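Local coordinates for magnetosome protein MamA (Magnetospirillum gryphiswaldense, PDB 3AS8) that associates with magnetosomes and recognises other copies of itself to assemble into a complex, probably using its tetratricopeptide repeats as protein-binding surfaces, at residues E63-S68 and T80-T85; V112-G117 and E143-R148; Y152-E155 and E161-L164. All coordinates share one frame; numbering follows the deposited sequence. Where two conformers were deposited one is given.

Contact 1 of 3, residues E63-S68 and T80-T85; sequences ELLERS and TVLGLT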
ATOM      1  N   GLU A  63     -14.057   3.423   1.821  1.00 20.25           N
ATOM      2  CA  GLU A  63     -15.243   2.789   2.421  1.00 23.40           C
ATOM      3  C   GLU A  63     -15.655   1.499   1.675  1.00 22.40           C
ATOM      4  O   GLU A  63     -16.031   0.508   2.332  1.00 21.01           O
ATOM      5  CB  GLU A  63     -16.395   3.836   2.502  1.00 26.09           C
ATOM      6  CG  GLU A  63     -17.840   3.305   2.584  1.00 33.86           C
ATOM      7  CD  GLU A  63     -18.462   3.047   1.181  0.50 34.93           C
ATOM      8  OE1 GLU A  63     -18.319   3.899   0.207  0.50 32.14           O
ATOM      9  OE2 GLU A  63     -19.041   1.945   1.064  0.50 34.27           O
ATOM     10  N   LEU A  64     -15.589   1.480   0.316  1.00 21.14           N
ATOM     11  CA  LEU A  64     -15.897   0.234  -0.440  1.00 21.55           C
ATOM     12  C   LEU A  64     -14.870  -0.866  -0.150  1.00 21.23           C
ATOM     13  O   LEU A  64     -15.203  -2.063  -0.097  1.00 22.40           O
ATOM     14  CB  LEU A  64     -15.947   0.457  -1.978  1.00 21.22           C
ATOM     15  CG  LEU A  64     -17.274   0.715  -2.640  1.00 25.34           C
ATOM     16  CD1 LEU A  64     -17.944   1.850  -1.892  1.00 30.99           C
ATOM     17  CD2 LEU A  64     -17.127   1.019  -4.173  1.00 20.15           C
ATOM     18  N   LEU A  65     -13.627  -0.465   0.089  1.00 18.24           N
ATOM     19  CA  LEU A  65     -12.571  -1.418   0.324  1.00 18.57           C
ATOM     20  C   LEU A  65     -12.751  -1.972   1.717  1.00 18.50           C
ATOM     21  O   LEU A  65     -12.536  -3.135   1.920  1.00 19.32           O
ATOM     22  CB  LEU A  65     -11.179  -0.799   0.131  1.00 16.66           C
ATOM     23  CG  LEU A  65     -10.769  -0.491  -1.319  1.00 20.13           C
ATOM     24  CD1 LEU A  65      -9.497   0.370  -1.344  1.00 24.16           C
ATOM     25  CD2 LEU A  65     -10.605  -1.784  -2.211  1.00 18.12           C
ATOM     26  N   GLU A  66     -13.194  -1.138   2.647  1.00 19.58           N
ATOM     27  CA  GLU A  66     -13.458  -1.585   4.014  1.00 21.12           C
ATOM     28  C   GLU A  66     -14.629  -2.604   4.059  1.00 23.45           C
ATOM     29  O   GLU A  66     -14.570  -3.588   4.778  1.00 22.77           O
ATOM     30  CB  GLU A  66     -13.799  -0.357   4.892  1.00 23.08           C
ATOM     31  CG  GLU A  66     -12.624   0.589   5.233  1.00 23.70           C
ATOM     32  CD  GLU A  66     -12.992   1.986   5.875  1.00 32.77           C
ATOM     33  OE1 GLU A  66     -12.028   2.747   6.277  1.00 31.26           O
ATOM     34  OE2 GLU A  66     -14.207   2.381   5.962  1.00 31.09           O
ATOM     35  N   ARG A  67     -15.720  -2.282   3.348  1.00 23.51           N
ATOM     36  CA  ARG A  67     -16.843  -3.198   3.193  1.00 26.28           C
ATOM     37  C   ARG A  67     -16.317  -4.552   2.553  1.00 26.04           C
ATOM     38  O   ARG A  67     -16.718  -5.638   2.929  1.00 25.77           O
ATOM     39  CB  ARG A  67     -17.947  -2.500   2.360  1.00 26.76           C
ATOM     40  CG  ARG A  67     -19.347  -2.888   2.712  1.00 35.64           C
ATOM     41  CD  ARG A  67     -20.395  -2.021   2.027  0.50 35.97           C
ATOM     42  NE  ARG A  67     -20.080  -0.611   2.212  0.50 35.54           N
ATOM     43  CZ  ARG A  67     -20.531   0.130   3.221  0.50 37.74           C
ATOM     44  NH1 ARG A  67     -21.346  -0.401   4.147  0.50 37.13           N
ATOM     45  NH2 ARG A  67     -20.154   1.398   3.309  0.50 35.98           N
ATOM     46  N   SER A  68     -15.421  -4.476   1.580  1.00 26.29           N
ATOM     47  CA  SER A  68     -14.821  -5.658   0.950  1.00 28.04           C
ATOM     48  C   SER A  68     -14.035  -6.530   1.928  1.00 29.31           C
ATOM     49  O   SER A  68     -14.242  -7.776   2.029  1.00 28.94           O
ATOM     50  CB  SER A  68     -13.893  -5.219  -0.177  1.00 28.18           C
ATOM     51  OG  SER A  68     -14.655  -4.476  -1.176  1.00 30.61           O
ATOM     52  N   THR A  80      -3.956  -5.221   0.418  1.00 18.03           N
ATOM     53  CA  THR A  80      -2.815  -4.475  -0.136  1.00 17.98           C
ATOM     54  C   THR A  80      -3.236  -3.069  -0.508  1.00 18.48           C
ATOM     55  O   THR A  80      -2.641  -2.063  -0.019  1.00 16.22           O
ATOM     56  CB  THR A  80      -2.187  -5.198  -1.337  1.00 18.77           C
ATOM     57  OG1 THR A  80      -1.861  -6.525  -0.957  1.00 19.68           O
ATOM     58  CG2 THR A  80      -0.900  -4.497  -1.843  1.00 20.73           C
ATOM     59  N   VAL A  81      -4.311  -2.945  -1.297  1.00 17.93           N
ATOM     60  CA  VAL A  81      -4.826  -1.619  -1.697  0.50 18.75           C
ATOM     61  C   VAL A  81      -5.191  -0.796  -0.485  1.00 17.92           C
ATOM     62  O   VAL A  81      -4.789   0.354  -0.300  1.00 17.65           O
ATOM     63  CB  VAL A  81      -6.155  -1.706  -2.510  0.50 20.76           C
ATOM     64  CG1 VAL A  81      -6.538  -0.272  -2.987  0.50 20.69           C
ATOM     65  CG2 VAL A  81      -6.025  -2.684  -3.674  0.50 21.14           C
ATOM     66  N   LEU A  82      -6.015  -1.399   0.364  1.00 17.70           N
ATOM     67  CA  LEU A  82      -6.538  -0.657   1.458  1.00 17.20           C
ATOM     68  C   LEU A  82      -5.415  -0.266   2.435  1.00 17.52           C
ATOM     69  O   LEU A  82      -5.347   0.876   2.847  1.00 17.93           O
ATOM     70  CB  LEU A  82      -7.601  -1.420   2.181  1.00 17.41           C
ATOM     71  CG  LEU A  82      -8.308  -0.817   3.370  1.00 15.28           C
ATOM     72  CD1 LEU A  82      -8.883   0.608   2.970  1.00 17.90           C
ATOM     73  CD2 LEU A  82      -9.417  -1.857   3.955  1.00 16.49           C
ATOM     74  N   GLY A  83      -4.528  -1.205   2.765  1.00 19.58           N
ATOM     75  CA  GLY A  83      -3.402  -0.919   3.667  1.00 18.22           C
ATOM     76  C   GLY A  83      -2.530   0.163   3.095  1.00 19.48           C
ATOM     77  O   GLY A  83      -2.170   1.105   3.788  1.00 20.50           O
ATOM     78  N   LEU A  84      -2.157   0.057   1.829  1.00 17.80           N
ATOM     79  CA  LEU A  84      -1.376   1.134   1.222  1.00 18.49           C
ATOM     80  C   LEU A  84      -2.077   2.494   1.196  1.00 18.59           C
ATOM     81  O   LEU A  84      -1.425   3.565   1.343  1.00 19.15           O
ATOM     82  CB  LEU A  84      -0.884   0.738  -0.217  1.00 17.20           C
ATOM     83  CG  LEU A  84       0.119  -0.433  -0.186  1.00 17.74           C
ATOM     84  CD1 LEU A  84       0.463  -0.945  -1.622  1.00 18.67           C
ATOM     85  CD2 LEU A  84       1.395   0.010   0.650  1.00 18.88           C
ATOM     86  N   THR A  85      -3.386   2.456   0.939  1.00 18.59           N
ATOM     87  CA  THR A  85      -4.158   3.678   0.880  1.00 19.27           C
ATOM     88  C   THR A  85      -4.202   4.339   2.256  1.00 17.92           C
ATOM     89  O   THR A  85      -4.011   5.545   2.336  1.00 17.61           O
ATOM     90  CB  THR A  85      -5.563   3.519   0.292  1.00 19.62           C
ATOM     91  OG1 THR A  85      -5.450   3.042  -1.054  1.00 22.26           O
ATOM     92  CG2 THR A  85      -6.246   4.885   0.207  1.00 21.63           C
TER
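Leu-65 and Leu-82 carry this contact, burying 77 and 70 Å² against the opposing segment, and their CA atoms, 6.2 Å apart, mark the closest CA pair of the two segments. From Leu-82 the branch methyl CD1 lies 3.9 Å from CB of Leu-65, while CD2 reaches past it over the backbone, near the carbonyl of Leu-65 and 4.1 Å from CA of Glu-66. With CG anti to the backbone N (chi1 -179°), Leu-82 branches toward the other helix. The end of Leu-65 goes elsewhere: its CD1 meets CG1 of Val-81 at 3.4 Å, the two side chains crossing at about a right angle. That spacing is tighter than usual for two carbons, but Val-81 was deposited in two conformers, so any strain there is doubtful.

No hydrogen bond joins the segments, and the 210 Å² buried between them is essentially apolar. Glu-66 adds its CG at the margin, 4.2 Å from CD2 of Leu-82, and its carboxylate OE1 is hydrogen-bonded to the hydroxyl of Tyr-86. Leu-65 also touches Leu-46 of helix 42-54, and Leu-82 touches Leu-98 of helix 92-105. The local axes run at 133°, 9.9 Å apart, consistent with the splayed antiparallel packing of successive helices in a tetratricopeptide-repeat array.

Contact 2 of 3, residues V112-G117 and E143-R148; sequences VRFRLG and EGKVHR. With SO4 (sulfate ion), chain C.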
ATOM      1  N   VAL A 112       5.220  -2.973   0.361  1.00 16.79           N
ATOM      2  CA  VAL A 112       4.379  -3.302   1.521  1.00 16.56           C
ATOM      3  C   VAL A 112       5.193  -3.302   2.819  1.00 15.82           C
ATOM      4  O   VAL A 112       4.830  -2.645   3.819  1.00 15.58           O
ATOM      5  CB  VAL A 112       3.607  -4.630   1.325  1.00 17.39           C
ATOM      6  CG1 VAL A 112       3.070  -5.190   2.713  1.00 15.64           C
ATOM      7  CG2 VAL A 112       2.403  -4.479   0.367  1.00 21.56           C
ATOM      8  N   ARG A 113       6.386  -3.900   2.808  1.00 15.85           N
ATOM      9  CA  ARG A 113       7.171  -3.992   4.033  1.00 15.24           C
ATOM     10  C   ARG A 113       7.708  -2.611   4.385  1.00 15.34           C
ATOM     11  O   ARG A 113       7.755  -2.250   5.542  1.00 15.62           O
ATOM     12  CB  ARG A 113       8.375  -4.952   3.816  1.00 15.46           C
ATOM     13  CG  ARG A 113       9.316  -5.089   4.973  1.00 14.85           C
ATOM     14  CD  ARG A 113       8.662  -5.516   6.243  1.00 11.73           C
ATOM     15  NE  ARG A 113       8.294  -6.923   6.245  1.00 15.97           N
ATOM     16  CZ  ARG A 113       7.793  -7.579   7.293  1.00 14.00           C
ATOM     17  NH1 ARG A 113       7.558  -8.862   7.193  1.00 19.23           N
ATOM     18  NH2 ARG A 113       7.603  -7.009   8.459  1.00 18.84           N
ATOM     19  N   PHE A 114       8.146  -1.849   3.380  1.00 14.71           N
ATOM     20  CA  PHE A 114       8.603  -0.462   3.576  1.00 14.84           C
ATOM     21  C   PHE A 114       7.541   0.444   4.203  1.00 15.66           C
ATOM     22  O   PHE A 114       7.803   1.019   5.218  1.00 16.74           O
ATOM     23  CB  PHE A 114       9.114   0.125   2.319  1.00 15.47           C
ATOM     24  CG  PHE A 114       9.631   1.524   2.491  1.00 16.65           C
ATOM     25  CD1 PHE A 114      10.819   1.774   3.190  1.00 20.12           C
ATOM     26  CD2 PHE A 114       8.895   2.603   2.054  1.00 18.96           C
ATOM     27  CE1 PHE A 114      11.249   3.023   3.379  1.00 20.81           C
ATOM     28  CE2 PHE A 114       9.333   3.829   2.196  1.00 18.15           C
ATOM     29  CZ  PHE A 114      10.489   4.089   2.871  1.00 20.94           C
ATOM     30  N   ARG A 115       6.314   0.423   3.663  1.00 15.45           N
ATOM     31  CA  ARG A 115       5.229   1.238   4.179  1.00 15.06           C
ATOM     32  C   ARG A 115       4.774   0.797   5.550  1.00 15.16           C
ATOM     33  O   ARG A 115       4.380   1.625   6.366  1.00 15.77           O
ATOM     34  CB  ARG A 115       4.052   1.298   3.159  1.00 13.84           C
ATOM     35  CG  ARG A 115       4.490   1.811   1.747  1.00 15.25           C
ATOM     36  CD  ARG A 115       4.940   3.200   1.759  1.00 18.39           C
ATOM     37  NE  ARG A 115       5.499   3.513   0.462  1.00 19.69           N
ATOM     38  CZ  ARG A 115       6.127   4.629   0.136  1.00 25.48           C
ATOM     39  NH1 ARG A 115       6.640   4.743  -1.086  1.00 28.70           N
ATOM     40  NH2 ARG A 115       6.249   5.633   1.019  1.00 29.17           N
ATOM     41  N   LEU A 116       4.863  -0.496   5.832  1.00 15.07           N
ATOM     42  CA  LEU A 116       4.629  -0.997   7.154  1.00 14.88           C
ATOM     43  C   LEU A 116       5.625  -0.395   8.160  1.00 14.88           C
ATOM     44  O   LEU A 116       5.268   0.059   9.251  1.00 14.73           O
ATOM     45  CB  LEU A 116       4.751  -2.502   7.177  1.00 14.64           C
ATOM     46  CG  LEU A 116       4.677  -3.171   8.571  1.00 17.76           C
ATOM     47  CD1 LEU A 116       3.407  -2.769   9.306  1.00 20.10           C
ATOM     48  CD2 LEU A 116       4.821  -4.739   8.457  1.00 20.67           C
ATOM     49  N   GLY A 117       6.910  -0.405   7.814  1.00 16.01           N
ATOM     50  CA  GLY A 117       7.840   0.344   8.632  1.00 15.32           C
ATOM     51  C   GLY A 117       7.510   1.815   8.858  1.00 15.51           C
ATOM     52  O   GLY A 117       7.665   2.332   9.969  1.00 16.83           O
ATOM     53  N   GLU A 143      18.709   0.101  -1.599  1.00 19.38           N
ATOM     54  CA  GLU A 143      17.766   1.211  -1.331  1.00 20.37           C
ATOM     55  C   GLU A 143      18.241   2.116  -0.158  1.00 20.07           C
ATOM     56  O   GLU A 143      18.033   1.845   1.047  1.00 20.39           O
ATOM     57  CB  GLU A 143      16.328   0.722  -1.142  1.00 20.34           C
ATOM     58  CG  GLU A 143      15.643   0.204  -2.379  1.00 23.50           C
ATOM     59  CD  GLU A 143      14.742   1.216  -3.145  1.00 31.55           C
ATOM     60  OE1 GLU A 143      14.721   2.443  -2.844  1.00 33.42           O
ATOM     61  OE2 GLU A 143      14.043   0.753  -4.098  1.00 32.67           O
ATOM     62  N   GLY A 144      18.896   3.202  -0.538  1.00 19.58           N
ATOM     63  CA  GLY A 144      19.233   4.285   0.361  1.00 20.90           C
ATOM     64  C   GLY A 144      18.142   4.822   1.263  1.00 20.77           C
ATOM     65  O   GLY A 144      18.402   5.084   2.430  1.00 20.75           O
ATOM     66  N   LYS A 145      16.908   4.951   0.742  1.00 18.91           N
ATOM     67  CA  LYS A 145      15.823   5.482   1.552  1.00 18.28           C
ATOM     68  C   LYS A 145      15.580   4.553   2.743  1.00 17.50           C
ATOM     69  O   LYS A 145      14.966   4.984   3.742  1.00 16.33           O
ATOM     70  CB  LYS A 145      14.521   5.713   0.730  1.00 19.16           C
ATOM     71  CG  LYS A 145      13.742   4.424   0.322  1.00 19.60           C
ATOM     72  CD  LYS A 145      12.465   4.763  -0.511  1.00 21.58           C
ATOM     73  CE  LYS A 145      11.719   3.541  -0.887  1.00 21.92           C
ATOM     74  NZ  LYS A 145      10.384   3.840  -1.509  1.00 17.55           N
ATOM     75  N   VAL A 146      15.915   3.256   2.622  1.00 16.55           N
ATOM     76  CA  VAL A 146      15.612   2.348   3.724  1.00 15.84           C
ATOM     77  C   VAL A 146      16.640   2.595   4.863  1.00 16.96           C
ATOM     78  O   VAL A 146      16.294   2.666   6.055  1.00 16.94           O
ATOM     79  CB  VAL A 146      15.585   0.863   3.304  1.00 17.53           C
ATOM     80  CG1 VAL A 146      15.212  -0.022   4.605  1.00 17.07           C
ATOM     81  CG2 VAL A 146      14.602   0.693   2.225  1.00 15.94           C
ATOM     82  N   HIS A 147      17.916   2.723   4.514  1.00 16.26           N
ATOM     83  CA  HIS A 147      18.885   3.077   5.585  1.00 17.01           C
ATOM     84  C   HIS A 147      18.555   4.405   6.251  1.00 18.31           C
ATOM     85  O   HIS A 147      18.763   4.571   7.448  1.00 18.10           O
ATOM     86  CB  HIS A 147      20.280   3.151   5.028  1.00 16.05           C
ATOM     87  CG  HIS A 147      20.927   1.807   4.856  1.00 15.76           C
ATOM     88  ND1 HIS A 147      21.505   1.135   5.914  1.00 18.52           N
ATOM     89  CD2 HIS A 147      21.110   1.019   3.762  1.00 18.94           C
ATOM     90  CE1 HIS A 147      22.012  -0.008   5.480  1.00 23.06           C
ATOM     91  NE2 HIS A 147      21.774  -0.102   4.177  1.00 22.44           N
ATOM     92  N   ARG A 148      18.103   5.366   5.453  1.00 17.51           N
ATOM     93  CA  ARG A 148      17.726   6.681   5.963  0.50 18.48           C
ATOM     94  C   ARG A 148      16.557   6.548   6.954  1.00 18.01           C
ATOM     95  O   ARG A 148      16.575   7.112   8.033  1.00 16.77           O
ATOM     96  CB  ARG A 148      17.416   7.619   4.805  0.50 19.11           C
ATOM     97  CG  ARG A 148      17.040   9.034   5.177  0.50 20.22           C
ATOM     98  CD  ARG A 148      17.449  10.071   4.081  0.50 23.39           C
ATOM     99  NE  ARG A 148      18.636   9.772   3.238  0.50 20.27           N
ATOM    100  CZ  ARG A 148      19.879  10.250   3.400  0.50 22.19           C
ATOM    101  NH1 ARG A 148      20.207  10.994   4.441  0.50 26.46           N
ATOM    102  NH2 ARG A 148      20.832   9.919   2.537  0.50 21.18           N
TER
HETATM  103  S   SO4 C   2       7.246   8.360  -1.449  1.00 89.73           S
HETATM  104  O1  SO4 C   2       5.797   8.131  -1.520  1.00 88.10           O
HETATM  105  O2  SO4 C   2       7.931   7.618  -2.517  1.00 88.44           O
HETATM  106  O3  SO4 C   2       7.516   9.788  -1.616  1.00 90.23           O
HETATM  107  O4  SO4 C   2       7.774   7.981  -0.137  1.00 88.59           O
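The Phe-114 ring takes Lys-145 over one face, and the guanidinium of Arg-115 takes the rim of that same ring over one of its own faces. On the phenyl face, CE of Lys-145 stands 4.0 Å from the ring centroid and 14° off the normal, a CH-pi contact. NZ lies farther toward the rim, 4.3 Å from the centroid, giving an off-centre cation-pi interaction. In the plane of the phenyl ring, at its edge, sits NE of Arg-115, while CE2 of Phe-114 rests 3.7 Å above the guanidinium plane. At the guanidinium edge a sulfate ion, probably from the crystallisation liquor, is bound: NH2 of Arg-115 donates to O4 at 3.0 Å in a nearly straight bond (168°), and NH1 makes a weak one to O2.

Lys-145 reaches the ring because CG stands between its backbone N and carbonyl carbon and the chain beyond is fully extended. Its NZ comes within 3.9 Å of NH1 of Arg-115. A second sulfate lies about 4 Å from the lysine side chain; the two bound sulfates are consistent with a positively charged patch and would probably ease the closeness of the two groups. Deeper in, CG2 of Val-146 touches CD1 of Phe-114 at 4.1 Å, the two side chains sliding past each other in opposite directions.

The local helix axes are 11.6 Å apart and only 23° from parallel, with helix 126-139 between them in sequence, consistent with the stacking of helices in a tetratricopeptide-repeat array. That intervening helix takes Arg-113 and Leu-116 from helix 110-122 and His-147 from helix 144-156. His-147 and Arg-148 also pack against helix 160-183, while Val-112 and Leu-116 meet helix 92-105.

Contact 3 of 3, residues Y152-E155 and E161-L164; sequences YSYE and EEAL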
ATOM      1  N   TYR A 152      16.733   7.488  10.982  1.00 20.45           N
ATOM      2  CA  TYR A 152      15.772   8.380  11.643  1.00 19.99           C
ATOM      3  C   TYR A 152      15.050   7.691  12.815  1.00 18.81           C
ATOM      4  O   TYR A 152      14.819   8.303  13.819  1.00 19.91           O
ATOM      5  CB  TYR A 152      14.789   8.999  10.610  1.00 21.74           C
ATOM      6  CG  TYR A 152      13.958  10.150  11.180  1.00 30.65           C
ATOM      7  CD1 TYR A 152      14.550  11.098  12.032  1.00 36.42           C
ATOM      8  CD2 TYR A 152      12.568  10.304  10.874  1.00 38.69           C
ATOM      9  CE1 TYR A 152      13.833  12.133  12.573  1.00 40.73           C
ATOM     10  CE2 TYR A 152      11.827  11.382  11.418  1.00 41.43           C
ATOM     11  CZ  TYR A 152      12.484  12.281  12.264  1.00 42.86           C
ATOM     12  OH  TYR A 152      11.840  13.330  12.854  1.00 49.06           O
ATOM     13  N   SER A 153      14.716   6.414  12.700  1.00 18.03           N
ATOM     14  CA  SER A 153      14.006   5.747  13.772  1.00 18.29           C
ATOM     15  C   SER A 153      14.978   5.648  14.991  1.00 17.50           C
ATOM     16  O   SER A 153      14.609   5.891  16.120  1.00 17.23           O
ATOM     17  CB  SER A 153      13.561   4.381  13.311  1.00 18.75           C
ATOM     18  OG  SER A 153      12.542   4.353  12.301  1.00 19.16           O
ATOM     19  N   TYR A 154      16.236   5.306  14.731  1.00 17.17           N
ATOM     20  CA  TYR A 154      17.206   5.249  15.787  1.00 17.19           C
ATOM     21  C   TYR A 154      17.341   6.628  16.446  1.00 18.71           C
ATOM     22  O   TYR A 154      17.336   6.731  17.675  1.00 18.56           O
ATOM     23  CB  TYR A 154      18.527   4.725  15.299  1.00 16.17           C
ATOM     24  CG  TYR A 154      18.733   3.208  15.267  1.00 16.96           C
ATOM     25  CD1 TYR A 154      18.630   2.412  16.417  1.00 17.68           C
ATOM     26  CD2 TYR A 154      19.162   2.602  14.107  1.00 20.00           C
ATOM     27  CE1 TYR A 154      18.865   1.013  16.366  1.00 19.63           C
ATOM     28  CE2 TYR A 154      19.399   1.264  14.041  1.00 19.46           C
ATOM     29  CZ  TYR A 154      19.245   0.457  15.171  1.00 15.92           C
ATOM     30  OH  TYR A 154      19.508  -0.856  14.982  1.00 21.45           O
ATOM     31  N   GLU A 155      17.456   7.695  15.645  1.00 18.62           N
ATOM     32  CA  GLU A 155      17.680   9.010  16.201  1.00 20.70           C
ATOM     33  C   GLU A 155      16.553   9.420  17.114  1.00 20.60           C
ATOM     34  O   GLU A 155      16.804  10.036  18.124  1.00 22.44           O
ATOM     35  CB  GLU A 155      17.900  10.012  15.071  1.00 22.58           C
ATOM     36  CG  GLU A 155      18.063  11.475  15.413  1.00 25.21           C
ATOM     37  CD  GLU A 155      18.419  12.273  14.126  1.00 32.91           C
ATOM     38  OE1 GLU A 155      17.515  12.985  13.587  1.00 33.96           O
ATOM     39  OE2 GLU A 155      19.570  12.142  13.614  1.00 30.52           O
ATOM     40  N   GLU A 161      24.526   6.963  18.091  1.00 21.15           N
ATOM     41  CA  GLU A 161      25.606   6.042  17.648  1.00 19.95           C
ATOM     42  C   GLU A 161      25.207   4.997  16.623  1.00 19.01           C
ATOM     43  O   GLU A 161      25.941   4.672  15.671  1.00 18.66           O
ATOM     44  CB  GLU A 161      26.168   5.340  18.894  1.00 22.62           C
ATOM     45  CG  GLU A 161      27.347   4.534  18.577  1.00 25.45           C
ATOM     46  CD  GLU A 161      28.074   4.025  19.824  0.56 27.08           C
ATOM     47  OE1 GLU A 161      29.065   3.377  19.658  0.90 30.45           O
ATOM     48  OE2 GLU A 161      27.673   4.237  20.965  1.00 31.59           O
ATOM     49  N   GLU A 162      24.033   4.414  16.838  1.00 17.13           N
ATOM     50  CA  GLU A 162      23.501   3.446  15.857  0.50 17.19           C
ATOM     51  C   GLU A 162      22.976   4.164  14.598  1.00 16.67           C
ATOM     52  O   GLU A 162      23.054   3.593  13.519  1.00 16.45           O
ATOM     53  CB  GLU A 162      22.414   2.501  16.456  0.50 17.59           C
ATOM     54  CG  GLU A 162      23.016   1.320  17.235  0.50 19.08           C
ATOM     55  CD  GLU A 162      21.959   0.470  17.966  0.50 22.52           C
ATOM     56  OE1 GLU A 162      21.425   0.939  18.995  0.50 22.67           O
ATOM     57  OE2 GLU A 162      21.712  -0.677  17.533  0.50 24.24           O
ATOM     58  N   ALA A 163      22.523   5.422  14.699  1.00 15.82           N
ATOM     59  CA  ALA A 163      22.024   6.142  13.497  1.00 16.16           C
ATOM     60  C   ALA A 163      23.090   6.480  12.465  1.00 15.84           C
ATOM     61  O   ALA A 163      22.905   6.273  11.272  1.00 15.58           O
ATOM     62  CB  ALA A 163      21.212   7.418  13.892  1.00 14.62           C
ATOM     63  N   LEU A 164      24.247   6.910  12.930  1.00 16.42           N
ATOM     64  CA  LEU A 164      25.263   7.501  12.057  1.00 15.83           C
ATOM     65  C   LEU A 164      25.701   6.606  10.899  1.00 17.43           C
ATOM     66  O   LEU A 164      25.722   7.058   9.708  1.00 17.43           O
ATOM     67  CB  LEU A 164      26.426   8.023  12.956  1.00 17.06           C
ATOM     68  CG  LEU A 164      27.685   8.542  12.220  1.00 17.82           C
ATOM     69  CD1 LEU A 164      27.277   9.783  11.416  1.00 17.30           C
ATOM     70  CD2 LEU A 164      28.880   8.825  13.130  1.00 13.98           C
TER
HETATM   71  O   HOH W   1      18.738  -2.166  17.198  1.00 46.14           O
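Glu-162 lays its aliphatic stem over one face of the Tyr-154 ring, a CH-pi contact that forms one half of the pairing, the other being Ala-163. CB of Glu-162 lies 3.7 Å from the ring centroid and only 6° off the normal, almost directly above the centre. Both side chains place CG anti to the carbonyl carbon, and the extended glutamate runs obliquely across the ring toward its phenolic end. There CD lies 3.5 Å from CE1 of Tyr-154, with the carboxylate plane turned 40° from the ring, but Glu-162 was deposited in two conformers, so this placing of its carboxylate is doubtful.

Polar contacts gather at that end. A water in the plane of the ring, at its edge, is hydrogen-bonded to OH of Tyr-154 at 2.7 Å; its weak bond to OE2 of Glu-162 shares the doubt about the carboxylate. Lys-134 gives the same hydroxyl another, weak hydrogen bond.

Apolar packing closes the side nearer the backbones. The methyl CB of Ala-163 lies 4.1 Å from CB of Tyr-154 and 4.4 Å from CB of Glu-155, and the small residue lets CA of Tyr-154 and Ala-163 approach to 5.4 Å. An alanine in place of Tyr-154 would remove the ring, and would probably leave the Glu-162 stem without its platform and the water without its phenolic partner.

Tyr-154 also touches Ile-130, thereby linking the pair to helix 126-139. Such close packing about a small residue, in consecutive helices joined by a short turn, is characteristic of the helical hairpin of a tetratricopeptide repeat.

How the contacts relate
From the N terminus the three contacts follow in series, none nested in or crossing another. Contact 1 closes a loop of 11 residues between its segments, which includes the short turn between helices 58-71 and 76-88. Contact 2 spans 25 intervening residues, bringing helix 110-122 beside helix 144-156 across the excursion through helix 126-139. Contact 3 then closes five residues, including the three-residue turn between helix 144-156 and the long C-terminal helix 160-183. Contacts 1 and 2 touch although their centres lie 21 Å apart: Leu-84 packs on Arg-115 and Thr-80 on Val-112. Contacts 2 and 3 share helix 144-156, whereas contacts 1 and 3 remain about 17 Å apart at their nearest atoms.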